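Local coordinates for P35 antigen (Borrelia burgdorferi, PDB 4ALY), which is an outer surface lipoprotein of the Lyme disease spirochaete, needed for infection by tick bite, with a molecular role that is not established, at residues A[80-85]-A[209-214]. Numbering follows the deposited sequence.
Sequences LDRSEN and DFEKLT
CB of R82 sits over one face of the F210 ring, 4.1 Å above its plane and displaced toward CD2. S83 comes to the edge of the same ring, close to the ring plane, with OG 3.4 Å from CZ and slightly farther from CE2. The S83 hydroxyl has its polar partner within its own helix: OG stands beside the backbone N (chi1 -60°) and hydrogen-bonds to the carbonyl of I79. The side chains of R82 and F210 run alongside in opposite senses, each reaching toward the other's backbone, with the guanidinium and ring planes 30° apart. NE of R82 lies 3.5 Å from CB of F210. At the edge of the guanidinium lies T214, and NH2 of R82 comes within 2.9 Å of OG1 of T214. In this helical protein of the BbCRASP-1-related family (PFam54_60), the residues bridge helix 70-95 and helix 200-233, whose axes in these segments come no closer than 11.7 Å and run in the same general sense, 42° apart, a spacing spanned by long side chains. Helix 163-189 contributes to the same packing, I188 touching both S83 and F210 and S185 touching F210. Within helix 200-233, OG1 of T214 makes a weak hydrogen bond to the carbonyl O of F210, one turn back. E211 flanks the arginine, its OE2 4.6 Å from NH1 of R82, where the opposite charges may attract without direct contact.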
# COMPACT_ATOMS: atom_id res chain seq x y z
N LEU A 80 -1.77 20.50 1.55
CA LEU A 80 -3.19 20.33 1.86
C LEU A 80 -3.96 19.71 0.71
O LEU A 80 -4.89 18.96 0.97
CB LEU A 80 -3.85 21.64 2.27
CG LEU A 80 -3.54 22.16 3.68
CD1 LEU A 80 -4.48 23.31 4.03
CD2 LEU A 80 -3.57 21.03 4.69
N ASP A 81 -3.59 20.05 -0.54
CA ASP A 81 -4.18 19.39 -1.68
C ASP A 81 -3.81 17.87 -1.70
O ASP A 81 -4.72 17.05 -1.69
CB ASP A 81 -3.80 20.06 -3.02
CG ASP A 81 -4.27 21.52 -3.12
OD1 ASP A 81 -5.09 21.99 -2.26
OD2 ASP A 81 -3.78 22.21 -4.06
N ARG A 82 -2.50 17.54 -1.69
CA ARG A 82 -2.03 16.17 -1.56
C ARG A 82 -2.72 15.36 -0.44
O ARG A 82 -3.23 14.26 -0.72
CB ARG A 82 -0.49 16.10 -1.53
CG ARG A 82 0.13 16.14 -2.93
CD ARG A 82 1.67 16.23 -2.97
NE ARG A 82 2.31 14.92 -3.21
CZ ARG A 82 3.09 14.62 -4.25
NH1 ARG A 82 3.37 15.55 -5.16
NH2 ARG A 82 3.61 13.39 -4.38
N SER A 83 -2.83 15.91 0.77
CA SER A 83 -3.59 15.27 1.91
C SER A 83 -5.11 15.15 1.69
O SER A 83 -5.75 14.18 2.12
CB SER A 83 -3.39 16.03 3.24
OG SER A 83 -2.04 16.07 3.63
N GLU A 84 -5.68 16.16 1.06
CA GLU A 84 -7.10 16.16 0.77
C GLU A 84 -7.33 15.08 -0.25
O GLU A 84 -8.16 14.23 -0.02
CB GLU A 84 -7.59 17.51 0.24
CG GLU A 84 -9.06 17.75 0.48
CD GLU A 84 -9.40 17.84 1.96
OE1 GLU A 84 -8.80 18.70 2.64
OE2 GLU A 84 -10.29 17.06 2.42
N ASN A 85 -6.59 15.10 -1.36
CA ASN A 85 -6.73 14.12 -2.44
C ASN A 85 -6.67 12.62 -1.97
O ASN A 85 -7.50 11.79 -2.40
CB ASN A 85 -5.77 14.42 -3.58
CG ASN A 85 -5.99 13.55 -4.79
OD1 ASN A 85 -7.11 13.44 -5.32
ND2 ASN A 85 -4.92 12.93 -5.28
N ASP A 209 8.17 14.13 2.26
CA ASP A 209 7.65 12.85 2.69
C ASP A 209 6.60 12.31 1.68
O ASP A 209 6.70 11.17 1.24
CB ASP A 209 7.15 12.97 4.12
CG ASP A 209 8.32 13.00 5.15
OD1 ASP A 209 9.50 12.94 4.71
OD2 ASP A 209 8.07 13.04 6.39
N PHE A 210 5.66 13.15 1.25
CA PHE A 210 4.68 12.76 0.22
C PHE A 210 5.32 12.24 -1.03
O PHE A 210 4.84 11.27 -1.61
CB PHE A 210 3.67 13.87 -0.14
CG PHE A 210 2.54 13.93 0.82
CD1 PHE A 210 1.85 12.73 1.17
CD2 PHE A 210 2.18 15.13 1.44
CE1 PHE A 210 0.80 12.73 2.10
CE2 PHE A 210 1.15 15.14 2.38
CZ PHE A 210 0.45 13.95 2.71
N GLU A 211 6.41 12.86 -1.43
CA GLU A 211 7.14 12.43 -2.61
C GLU A 211 7.76 11.07 -2.53
O GLU A 211 7.79 10.35 -3.53
CB GLU A 211 8.23 13.44 -2.91
CG GLU A 211 7.98 14.16 -4.21
CD GLU A 211 8.43 15.61 -4.21
OE1 GLU A 211 9.25 16.02 -3.34
OE2 GLU A 211 7.95 16.34 -5.09
N LYS A 212 8.30 10.72 -1.37
CA LYS A 212 8.87 9.40 -1.21
C LYS A 212 7.77 8.35 -1.14
O LYS A 212 7.86 7.29 -1.76
CB LYS A 212 9.83 9.34 -0.02
CG LYS A 212 11.19 9.90 -0.40
CD LYS A 212 11.90 10.47 0.81
CE LYS A 212 12.52 11.82 0.52
NZ LYS A 212 12.72 12.36 1.87
N LEU A 213 6.72 8.68 -0.42
CA LEU A 213 5.54 7.86 -0.40
C LEU A 213 5.01 7.53 -1.79
O LEU A 213 4.78 6.34 -2.06
CB LEU A 213 4.47 8.52 0.44
CG LEU A 213 4.08 7.87 1.77
CD1 LEU A 213 5.05 6.86 2.36
CD2 LEU A 213 3.60 8.94 2.74
N THR A 214 4.86 8.56 -2.67
CA THR A 214 4.41 8.40 -4.07
C THR A 214 5.39 7.50 -4.81
O THR A 214 5.01 6.70 -5.66
CB THR A 214 4.34 9.77 -4.79
OG1 THR A 214 3.20 10.50 -4.31
CG2 THR A 214 4.23 9.62 -6.36